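Local coordinates for protein apical membrane antigen AMA1 (Toxoplasma gondii ME49, PDB 4YIV) that plays an important part in host cell invasion as an essential microneme protein of the moving junction, represented here by an engineered extracellular portion lacking the DII loop, at residues A[25-30]-A[331-336]; A[229-234]-A[344-349]; A[59-64]-A[269-274]; A[37-42]-A[198-203]. All blocks are in the same frame, centred on the assembly; numbering follows the deposited sequence.

Contact 1: residues A[25-30]-A[331-336]; sequences ERFNLT and SYTAAG. With CO (cobalt (II) ion), chain I; NAG (2-acetamido-2-deoxy-beta-D-glucopyranose), chain B.
The F27 ring presents its edge to T333, CD1 lying 4.4 Å from CG2 and the methyl close to the ring plane. One face is covered from within the same segment by R26 CG, 3.8 Å above the ring centre, and F238 packs against F27 edge-to-face. The second approach is aliphatic. L29 has CG anti to its carbonyl carbon (chi1 -66°), from where the leucine fork splits: CD2 rests 3.9 Å from A335 CB, while CD1 stands 4.1 Å from T333 CB. T333 belongs to the end of strand 329-333, in a five-stranded antiparallel sheet that probably belongs to the second PAN-like domain of AMA1, and forms an ST turn and ST motif there. Its chi1 of 78° places OG1 where it accepts from A335 N at 3.1 Å and from G336 N at 3.2 Å, while CG2 is left to face F27. Across the interface, a type I beta turn runs from E25 to N28. The far side of this turn carries two bound groups: N28 ND2 is covalently linked to NAG C1, and E25 OE1 coordinates cobalt at 2.2 Å, in a site with three waters and H31.

Contact 2: residues A[229-234]-A[344-349]; sequences PNQALR and NFIIPS
I346 CD1 is the meeting point, touching both N230 CB, at 4.4 Å, and the amide end of Q231; the Q231 and I346 side chains come from opposite directions. The model does not settle which way round that amide lies, so the evidence supports a van der Waals touch against the methyl and nothing more specific. The contact is small, with 79 Å² buried in all, and I346 supplies the touching methyl. I346 carries CG1 between its backbone N and carbonyl carbon (chi1 67°), and a nearly straight chi2 of 162° then extends CD1 toward the other segment. Q231 instead bends at chi2 (59°), which brings its end round to the methyl.

A second shell fixes these groups. N230 is held at both ends of its amide: OD1 accepts from W62 NE1 and ND2 donates to F224 O. On the other segment, I347 N bonds to N344 O at 3.1 Å, closing a turn that contains I346. W62 also touches Q231 and I346, and F224 of helix 224-227 packs on I346 as well. Backbone bonds tie L233 to S331 of strand 329-333, whereas F345 is bonded to L133 of helix 132-141; the contact thus lies where the loop leading into edge strand 233-234 meets strand 61-62 and helices 224-227 and 132-141.

Contact 3: residues A[59-64]-A[269-274]; sequences CPIWGK and KTFEND
F271 swings its ring away from the helix backbone with CG anti to N (chi1 -178°), and K64 meets it with a chain fully extended from chi1 onward. The two side chains cross at about a right angle, so that CG and CD of the lysine both run past the end of the ring, each 3.9 Å from F271 CZ. I61 adds a branch methyl: CG2 lies 4.1 Å from F271 CE1, the isoleucine also crossing the phenylalanine nearly perpendicularly.

I61 and K64 fall at the two ends of a type II beta turn, and the turn after I61 brings K64 back to the same ring. It passes through G63 with a positive phi of 90°, a conformation that calls for glycine. In the other segment, F271 occupies the last turn of helix 263-272. K269 O is gripped there by two donors of one residue, N273 N at 3.0 Å and N273 ND2 at 2.9 Å, the latter with an N-H...O angle of 159°. At the start of segment 59-64, the disulfide from C59 to C228 adds a covalent tie.

Chemically, K64 acts as two parts. Its aliphatic carbons are spent on the aromatic ring, while NZ continues beyond it to hydrogen-bond Q176 OE1 and Y38 O; a buried lysine can thus contribute apolar packing while its probable charge is met by neutral oxygens.

Contact 4: residues A[37-42]-A[198-203]; sequences IYVDLG and FKPRKS
Y38 opens the contact, laying one ring face over P200: P200 CG sits 3.9 Å from the centroid of the Y38 ring and 11° off the normal, a CH-pi geometry. With the tyrosine CG anti to its backbone N (chi1 180°), the ring crosses the proline at about a right angle and carries OH on toward strand 198-201. Y38 OH stands 3.6 Å from P200 CD and also passes K199 CB. The backbone of Y38 joins in, since its O approaches P200 CG at 3.3 Å.

V39 follows with CG2 at 4.0 Å from P200 CG, so that the same proline carbon is met by ring, carbonyl and valine methyl. D40 points elsewhere: OD1 is bonded to S35 OG and A56 N, OD2 to G57 N, which secures the loop beyond the touching residues. L41 N bonds to D279 OD2, and backbone bonds join Y38 to A277 and V39 to D279, shortly before the unmodelled 283-289, consistent with the place where the DII loop was removed in the engineered protein. P200 also touches F271 of helix 263-272.

One water bridges the phenol and the strand carbonyl, lying in the tyrosine ring plane 2.7 Å from Y38 OH; the water donates to P200 O at 2.9 Å. Direct contact rests on the CH-pi and apolar approaches to the proline ring, and the polar link between phenol and strand runs through water.

Overall arrangement
Contacts 3 and 4 lie closest together, with centres 7 Å apart, and contact 1 follows at 10 Å from contact 3; contacts 2 and 4 are the most distant pair, at 21 Å, and do not touch. Contacts 1 and 2 share a five-stranded antiparallel sheet through neighbouring strands 329-333 and 233-234. Contact 1 meets contact 3 through A335 O with W62 N of strand 61-62 and T333 O with T270 OG1 of helix 263-272; A334 O with K202 NZ links it to contact 4. Along the chain, contacts 3 and 4 are nested inside the loop closed by contact 1, and contact 3 crosses both 2 and 4. Sequence-distant pieces are thereby interleaved near the centre of the chain.

Contact 1: residues A[25-30]-A[331-336]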
# COMPACT_ATOMS: atom_id res chain seq x y z
N GLU A 25 -9.99 13.19 0.93
CA GLU A 25 -8.79 13.25 0.08
C GLU A 25 -7.85 12.04 0.29
O GLU A 25 -7.23 11.56 -0.66
CB GLU A 25 -8.01 14.54 0.37
CG GLU A 25 -8.35 15.71 -0.54
CD GLU A 25 -7.41 15.83 -1.74
OE1 GLU A 25 -6.20 16.04 -1.56
OE2 GLU A 25 -7.89 15.75 -2.89
N ARG A 26 -7.78 11.53 1.51
CA ARG A 26 -6.83 10.47 1.80
C ARG A 26 -7.11 9.21 0.99
O ARG A 26 -6.25 8.31 0.92
CB ARG A 26 -6.81 10.16 3.29
CG ARG A 26 -7.99 9.41 3.79
CD ARG A 26 -8.03 9.37 5.31
NE ARG A 26 -7.76 10.67 5.90
CZ ARG A 26 -7.65 10.91 7.21
NH1 ARG A 26 -7.78 9.91 8.09
NH2 ARG A 26 -7.40 12.15 7.61
N PHE A 27 -8.29 9.12 0.40
CA PHE A 27 -8.66 7.92 -0.34
C PHE A 27 -8.34 8.02 -1.81
O PHE A 27 -8.55 7.06 -2.55
CB PHE A 27 -10.13 7.63 -0.14
CG PHE A 27 -10.48 7.31 1.28
CD1 PHE A 27 -9.97 6.19 1.88
CD2 PHE A 27 -11.28 8.18 2.03
CE1 PHE A 27 -10.27 5.89 3.20
CE2 PHE A 27 -11.58 7.89 3.34
CZ PHE A 27 -11.09 6.75 3.93
N ASN A 28 -7.86 9.17 -2.26
CA ASN A 28 -7.55 9.37 -3.67
C ASN A 28 -6.13 8.96 -3.99
O ASN A 28 -5.26 9.75 -3.96
CB ASN A 28 -7.84 10.80 -4.13
CG ASN A 28 -7.79 10.94 -5.65
OD1 ASN A 28 -7.24 10.09 -6.32
ND2 ASN A 28 -8.38 11.99 -6.17
N LEU A 29 -5.95 7.70 -4.30
CA LEU A 29 -4.62 7.19 -4.59
C LEU A 29 -4.05 7.68 -5.91
O LEU A 29 -2.85 7.62 -6.16
CB LEU A 29 -4.65 5.66 -4.57
CG LEU A 29 -4.94 5.10 -3.19
CD1 LEU A 29 -5.42 3.64 -3.22
CD2 LEU A 29 -3.64 5.23 -2.31
N THR A 30 -4.90 8.17 -6.80
CA THR A 30 -4.35 8.77 -8.02
C THR A 30 -3.63 10.10 -7.74
O THR A 30 -2.62 10.43 -8.35
CB THR A 30 -5.47 9.02 -9.06
OG1 THR A 30 -6.23 7.82 -9.26
CG2 THR A 30 -4.85 9.45 -10.37
N SER A 331 -14.65 -0.51 4.63
CA SER A 331 -14.02 -0.09 3.37
C SER A 331 -12.51 -0.15 3.44
O SER A 331 -11.88 0.37 4.38
CB SER A 331 -14.49 1.32 3.02
OG SER A 331 -15.88 1.30 2.65
N TYR A 332 -11.94 -0.79 2.42
CA TYR A 332 -10.51 -1.11 2.28
C TYR A 332 -9.94 -0.50 1.03
O TYR A 332 -10.68 -0.22 0.08
CB TYR A 332 -10.30 -2.62 2.20
CG TYR A 332 -10.78 -3.39 3.42
CD1 TYR A 332 -10.16 -3.25 4.66
CD2 TYR A 332 -11.86 -4.25 3.32
CE1 TYR A 332 -10.61 -3.97 5.77
CE2 TYR A 332 -12.31 -4.97 4.42
CZ TYR A 332 -11.68 -4.82 5.64
OH TYR A 332 -12.15 -5.54 6.72
N THR A 333 -8.63 -0.29 1.01
CA THR A 333 -7.96 -0.01 -0.23
C THR A 333 -6.74 -0.88 -0.36
O THR A 333 -6.27 -1.51 0.62
CB THR A 333 -7.50 1.47 -0.36
OG1 THR A 333 -6.32 1.69 0.41
CG2 THR A 333 -8.59 2.40 0.09
N ALA A 334 -6.24 -0.96 -1.59
CA ALA A 334 -5.03 -1.68 -1.87
C ALA A 334 -3.84 -1.21 -1.04
O ALA A 334 -2.89 -1.98 -0.77
CB ALA A 334 -4.72 -1.56 -3.40
N ALA A 335 -3.87 0.06 -0.63
CA ALA A 335 -2.72 0.64 0.08
C ALA A 335 -2.77 0.41 1.60
O ALA A 335 -1.72 0.33 2.25
CB ALA A 335 -2.63 2.14 -0.18
N GLY A 336 -3.97 0.32 2.15
CA GLY A 336 -4.13 0.33 3.59
C GLY A 336 -4.07 -1.00 4.31
O GLY A 336 -3.93 -2.07 3.71
CO CO I . -4.37 16.73 -2.59
C1 NAG B . -8.64 12.28 -7.60
C2 NAG B . -9.81 13.10 -8.13
C3 NAG B . -9.68 13.37 -9.62
C4 NAG B . -8.31 13.96 -9.92
C5 NAG B . -7.22 13.05 -9.36
C6 NAG B . -5.84 13.64 -9.63
C7 NAG B . -11.66 12.48 -6.68
C8 NAG B . -12.86 11.61 -6.50
N2 NAG B . -11.06 12.41 -7.87
O3 NAG B . -10.70 14.28 -10.04
O4 NAG B . -8.14 14.10 -11.33
O5 NAG B . -7.39 12.88 -7.95
O6 NAG B . -5.68 14.85 -8.87
O7 NAG B . -11.25 13.21 -5.79
O HOH W 1 -6.17 18.19 -3.47
O HOH W 2 -3.76 18.58 -3.37
O HOH W 3 -2.33 16.96 -2.00

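Contact 2: residues A[229-234]-A[344-349]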
# COMPACT_ATOMS: atom_id res chain seq x y z
N PRO A 229 -4.59 6.36 2.61
CA PRO A 229 -5.65 5.67 3.32
C PRO A 229 -5.05 4.55 4.15
O PRO A 229 -5.25 3.36 3.86
CB PRO A 229 -6.55 5.17 2.20
CG PRO A 229 -5.59 4.82 1.13
CD PRO A 229 -4.46 5.83 1.23
N ASN A 230 -4.29 4.92 5.17
CA ASN A 230 -3.45 3.98 5.90
C ASN A 230 -4.21 2.85 6.58
O ASN A 230 -3.77 1.70 6.59
CB ASN A 230 -2.63 4.71 6.95
CG ASN A 230 -1.66 5.71 6.33
OD1 ASN A 230 -0.79 5.32 5.55
ND2 ASN A 230 -1.82 6.99 6.64
N GLN A 231 -5.36 3.20 7.14
CA GLN A 231 -6.22 2.24 7.84
C GLN A 231 -7.55 1.95 7.13
O GLN A 231 -8.08 2.76 6.37
CB GLN A 231 -6.52 2.75 9.25
CG GLN A 231 -5.54 2.25 10.31
CD GLN A 231 -4.11 2.64 10.01
OE1 GLN A 231 -3.27 1.82 9.62
NE2 GLN A 231 -3.83 3.92 10.17
N ALA A 232 -8.07 0.76 7.38
CA ALA A 232 -9.44 0.39 7.00
C ALA A 232 -10.44 1.38 7.63
O ALA A 232 -10.17 2.01 8.66
CB ALA A 232 -9.73 -1.02 7.45
N LEU A 233 -11.59 1.53 7.00
CA LEU A 233 -12.61 2.46 7.49
C LEU A 233 -13.86 1.68 7.87
O LEU A 233 -14.59 1.18 7.01
CB LEU A 233 -12.93 3.52 6.42
CG LEU A 233 -14.11 4.47 6.68
CD1 LEU A 233 -13.78 5.42 7.80
CD2 LEU A 233 -14.45 5.27 5.43
N ARG A 234 -14.10 1.59 9.17
CA ARG A 234 -15.17 0.77 9.70
C ARG A 234 -16.48 1.53 9.64
O ARG A 234 -16.49 2.73 9.91
CB ARG A 234 -14.86 0.36 11.16
CG ARG A 234 -15.86 -0.59 11.76
CD ARG A 234 -15.39 -1.16 13.09
NE ARG A 234 -15.14 -0.10 14.07
CZ ARG A 234 -16.01 0.29 15.00
NH1 ARG A 234 -17.20 -0.29 15.12
NH2 ARG A 234 -15.67 1.28 15.83
N ASN A 344 0.68 3.08 16.89
CA ASN A 344 1.36 4.17 17.53
C ASN A 344 2.53 4.64 16.69
O ASN A 344 2.99 5.77 16.84
CB ASN A 344 1.84 3.78 18.94
CG ASN A 344 2.72 2.55 18.93
OD1 ASN A 344 3.22 2.13 17.89
ND2 ASN A 344 2.91 1.95 20.11
N PHE A 345 3.02 3.79 15.78
CA PHE A 345 4.22 4.18 15.03
C PHE A 345 3.93 5.10 13.84
O PHE A 345 4.86 5.44 13.08
CB PHE A 345 5.00 2.95 14.55
CG PHE A 345 4.20 1.99 13.71
CD1 PHE A 345 4.07 2.18 12.35
CD2 PHE A 345 3.63 0.86 14.28
CE1 PHE A 345 3.38 1.27 11.57
CE2 PHE A 345 2.93 -0.05 13.48
CZ PHE A 345 2.81 0.17 12.14
N ILE A 346 2.68 5.52 13.67
CA ILE A 346 2.37 6.65 12.78
C ILE A 346 1.68 7.82 13.52
O ILE A 346 1.06 8.66 12.90
CB ILE A 346 1.48 6.22 11.57
CG1 ILE A 346 0.07 5.81 12.01
CG2 ILE A 346 2.16 5.10 10.78
CD1 ILE A 346 -0.93 5.82 10.85
N ILE A 347 1.78 7.87 14.84
CA ILE A 347 1.31 9.06 15.58
C ILE A 347 2.46 10.03 15.76
O ILE A 347 3.53 9.65 16.26
CB ILE A 347 0.71 8.66 16.94
CG1 ILE A 347 -0.54 7.82 16.68
CG2 ILE A 347 0.30 9.93 17.73
CD1 ILE A 347 -1.09 7.16 17.88
N PRO A 348 2.30 11.29 15.29
CA PRO A 348 3.49 12.15 15.31
C PRO A 348 3.98 12.45 16.75
O PRO A 348 3.16 12.57 17.64
CB PRO A 348 2.99 13.44 14.63
CG PRO A 348 1.89 13.01 13.79
CD PRO A 348 1.21 11.91 14.52
N SER A 349 5.28 12.57 16.92
CA SER A 349 5.90 12.93 18.19
C SER A 349 6.03 14.45 18.42
O SER A 349 6.79 14.90 19.27
CB SER A 349 7.28 12.33 18.25
OG SER A 349 8.06 12.79 17.19

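Contact 3: residues A[59-64]-A[269-274]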
# COMPACT_ATOMS: atom_id res chain seq x y z
N CYS A 59 2.66 6.71 -1.13
CA CYS A 59 2.02 6.13 0.06
C CYS A 59 2.64 4.81 0.46
O CYS A 59 3.00 4.02 -0.42
CB CYS A 59 0.53 5.89 -0.16
SG CYS A 59 -0.46 7.42 -0.37
N PRO A 60 2.72 4.55 1.78
CA PRO A 60 3.16 3.23 2.27
C PRO A 60 2.10 2.18 1.99
O PRO A 60 0.89 2.46 2.04
CB PRO A 60 3.33 3.44 3.77
CG PRO A 60 2.41 4.55 4.11
CD PRO A 60 2.36 5.46 2.88
N ILE A 61 2.54 0.97 1.67
CA ILE A 61 1.59 -0.09 1.34
C ILE A 61 1.62 -1.15 2.45
O ILE A 61 2.59 -1.91 2.61
CB ILE A 61 1.91 -0.74 -0.04
CG1 ILE A 61 2.11 0.36 -1.10
CG2 ILE A 61 0.78 -1.71 -0.41
CD1 ILE A 61 0.94 1.33 -1.27
N TRP A 62 0.56 -1.13 3.26
CA TRP A 62 0.52 -1.85 4.51
C TRP A 62 0.29 -3.34 4.31
O TRP A 62 -0.70 -3.73 3.73
CB TRP A 62 -0.60 -1.29 5.37
CG TRP A 62 -0.39 0.15 5.80
CD1 TRP A 62 -0.44 1.29 5.02
CD2 TRP A 62 -0.11 0.58 7.13
NE1 TRP A 62 -0.19 2.42 5.82
CE2 TRP A 62 0.02 1.99 7.11
CE3 TRP A 62 0.06 -0.10 8.34
CZ2 TRP A 62 0.31 2.73 8.26
CZ3 TRP A 62 0.34 0.64 9.49
CH2 TRP A 62 0.46 2.03 9.44
N GLY A 63 1.21 -4.15 4.80
CA GLY A 63 1.03 -5.60 4.78
C GLY A 63 1.60 -6.21 3.50
O GLY A 63 1.66 -7.43 3.35
N LYS A 64 2.05 -5.36 2.57
CA LYS A 64 2.63 -5.88 1.32
C LYS A 64 3.98 -6.50 1.57
O LYS A 64 4.84 -5.92 2.20
CB LYS A 64 2.77 -4.80 0.23
CG LYS A 64 3.66 -5.21 -0.96
CD LYS A 64 3.71 -4.11 -2.01
CE LYS A 64 4.72 -4.43 -3.15
NZ LYS A 64 4.56 -3.49 -4.29
N LYS A 269 -8.37 -8.84 -1.44
CA LYS A 269 -8.82 -8.66 -2.82
C LYS A 269 -8.59 -7.26 -3.34
O LYS A 269 -8.31 -7.08 -4.54
CB LYS A 269 -10.33 -9.03 -2.97
CG LYS A 269 -10.68 -10.53 -3.08
CD LYS A 269 -12.20 -10.73 -3.39
CE LYS A 269 -12.56 -12.19 -3.61
NZ LYS A 269 -11.92 -12.75 -4.84
N THR A 270 -8.66 -6.23 -2.49
CA THR A 270 -8.46 -4.89 -3.02
C THR A 270 -7.02 -4.71 -3.49
O THR A 270 -6.77 -3.89 -4.37
CB THR A 270 -8.82 -3.77 -1.98
OG1 THR A 270 -7.93 -3.83 -0.86
CG2 THR A 270 -10.26 -3.97 -1.47
N PHE A 271 -6.09 -5.50 -2.93
CA PHE A 271 -4.69 -5.49 -3.36
C PHE A 271 -4.37 -6.48 -4.48
O PHE A 271 -3.52 -6.22 -5.33
CB PHE A 271 -3.79 -5.82 -2.17
CG PHE A 271 -2.32 -5.81 -2.49
CD1 PHE A 271 -1.64 -4.63 -2.75
CD2 PHE A 271 -1.61 -6.99 -2.51
CE1 PHE A 271 -0.29 -4.65 -3.03
CE2 PHE A 271 -0.27 -7.02 -2.79
CZ PHE A 271 0.40 -5.84 -3.04
N GLU A 272 -5.00 -7.65 -4.44
CA GLU A 272 -4.58 -8.74 -5.32
C GLU A 272 -5.45 -8.93 -6.57
O GLU A 272 -5.08 -9.70 -7.45
CB GLU A 272 -4.51 -10.05 -4.51
CG GLU A 272 -3.44 -10.03 -3.42
CD GLU A 272 -3.08 -11.40 -2.89
OE1 GLU A 272 -2.08 -11.52 -2.12
OE2 GLU A 272 -3.82 -12.36 -3.21
N ASN A 273 -6.57 -8.21 -6.69
CA ASN A 273 -7.43 -8.41 -7.85
C ASN A 273 -6.71 -7.90 -9.11
O ASN A 273 -5.83 -7.02 -9.04
CB ASN A 273 -8.77 -7.71 -7.66
CG ASN A 273 -8.71 -6.23 -7.93
OD1 ASN A 273 -8.70 -5.78 -9.08
ND2 ASN A 273 -8.67 -5.44 -6.86
N ASP A 274 -7.07 -8.43 -10.27
CA ASP A 274 -6.28 -8.16 -11.49
C ASP A 274 -6.37 -6.74 -12.02
O ASP A 274 -5.62 -6.35 -12.94
CB ASP A 274 -6.66 -9.16 -12.59
CG ASP A 274 -7.93 -8.76 -13.36
OD1 ASP A 274 -8.92 -8.24 -12.78
OD2 ASP A 274 -7.93 -8.99 -14.57

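Contact 4: residues A[37-42]-A[198-203]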
# COMPACT_ATOMS: atom_id res chain seq x y z
N ILE A 37 0.59 0.12 -7.24
CA ILE A 37 0.46 -0.32 -5.84
C ILE A 37 0.87 -1.77 -5.75
O ILE A 37 1.69 -2.15 -4.91
CB ILE A 37 -0.97 -0.13 -5.37
CG1 ILE A 37 -1.31 1.37 -5.37
CG2 ILE A 37 -1.15 -0.72 -3.95
CD1 ILE A 37 -2.73 1.67 -5.14
N TYR A 38 0.27 -2.61 -6.61
CA TYR A 38 0.60 -4.02 -6.59
C TYR A 38 2.05 -4.18 -7.01
O TYR A 38 2.88 -4.72 -6.27
CB TYR A 38 -0.37 -4.78 -7.50
CG TYR A 38 -0.11 -6.27 -7.57
CD1 TYR A 38 -0.51 -7.11 -6.55
CD2 TYR A 38 0.50 -6.82 -8.67
CE1 TYR A 38 -0.28 -8.48 -6.62
CE2 TYR A 38 0.73 -8.17 -8.77
CZ TYR A 38 0.33 -9.00 -7.75
OH TYR A 38 0.56 -10.35 -7.87
N VAL A 39 2.37 -3.69 -8.20
CA VAL A 39 3.75 -3.44 -8.59
C VAL A 39 3.94 -1.95 -8.86
O VAL A 39 3.23 -1.38 -9.68
CB VAL A 39 4.13 -4.23 -9.86
CG1 VAL A 39 5.52 -3.82 -10.33
CG2 VAL A 39 4.01 -5.73 -9.55
N ASP A 40 4.90 -1.35 -8.14
CA ASP A 40 5.18 0.08 -8.20
C ASP A 40 6.49 0.26 -8.94
O ASP A 40 7.54 -0.07 -8.40
CB ASP A 40 5.28 0.70 -6.80
CG ASP A 40 5.69 2.19 -6.82
OD1 ASP A 40 5.95 2.77 -7.92
OD2 ASP A 40 5.79 2.76 -5.70
N LEU A 41 6.40 0.76 -10.17
CA LEU A 41 7.59 1.08 -11.00
C LEU A 41 7.34 2.37 -11.78
O LEU A 41 7.38 2.39 -13.01
CB LEU A 41 7.91 -0.09 -11.94
CG LEU A 41 8.34 -1.36 -11.20
CD1 LEU A 41 8.42 -2.50 -12.22
CD2 LEU A 41 9.68 -1.19 -10.51
N GLY A 42 7.00 3.44 -11.06
CA GLY A 42 6.48 4.65 -11.68
C GLY A 42 7.54 5.55 -12.28
O GLY A 42 7.21 6.45 -13.06
N PHE A 198 8.64 -14.76 -8.13
CA PHE A 198 8.17 -14.08 -6.93
C PHE A 198 7.04 -13.16 -7.32
O PHE A 198 6.92 -12.79 -8.47
CB PHE A 198 9.30 -13.31 -6.24
CG PHE A 198 10.09 -12.41 -7.16
CD1 PHE A 198 9.71 -11.09 -7.36
CD2 PHE A 198 11.25 -12.87 -7.79
CE1 PHE A 198 10.44 -10.26 -8.21
CE2 PHE A 198 12.00 -12.04 -8.62
CZ PHE A 198 11.59 -10.73 -8.84
N LYS A 199 6.21 -12.80 -6.35
CA LYS A 199 5.10 -11.89 -6.62
C LYS A 199 4.69 -11.22 -5.30
O LYS A 199 4.95 -11.76 -4.20
CB LYS A 199 3.90 -12.64 -7.20
CG LYS A 199 3.25 -13.61 -6.23
CD LYS A 199 2.07 -14.35 -6.87
CE LYS A 199 1.56 -15.44 -5.92
NZ LYS A 199 0.62 -16.38 -6.61
N PRO A 200 4.03 -10.06 -5.41
CA PRO A 200 3.54 -9.36 -4.22
C PRO A 200 2.37 -10.09 -3.60
O PRO A 200 1.59 -10.69 -4.33
CB PRO A 200 3.10 -7.99 -4.76
CG PRO A 200 3.72 -7.89 -6.17
CD PRO A 200 3.73 -9.30 -6.65
N ARG A 201 2.25 -9.97 -2.29
CA ARG A 201 1.16 -10.59 -1.60
C ARG A 201 0.79 -9.85 -0.32
O ARG A 201 1.61 -9.21 0.31
CB ARG A 201 1.58 -12.01 -1.22
CG ARG A 201 0.46 -13.01 -1.08
CD ARG A 201 0.20 -13.72 -2.40
NE ARG A 201 -0.52 -14.97 -2.21
CZ ARG A 201 -1.83 -15.12 -2.38
NH1 ARG A 201 -2.39 -16.31 -2.18
NH2 ARG A 201 -2.58 -14.10 -2.77
N LYS A 202 -0.48 -9.99 0.03
CA LYS A 202 -1.03 -9.58 1.30
C LYS A 202 -1.71 -10.86 1.82
O LYS A 202 -2.27 -11.58 1.05
CB LYS A 202 -2.01 -8.42 1.22
CG LYS A 202 -1.37 -7.07 1.04
CD LYS A 202 -2.37 -5.95 1.25
CE LYS A 202 -1.78 -4.57 0.97
NZ LYS A 202 -2.58 -3.44 1.43
N SER A 203 -1.59 -11.13 3.10
CA SER A 203 -2.17 -12.30 3.71
C SER A 203 -3.25 -11.97 4.71
O SER A 203 -3.16 -11.00 5.37
CB SER A 203 -1.08 -13.11 4.41
OG SER A 203 -1.58 -13.99 5.36
O HOH W 4 -0.48 -11.90 -5.91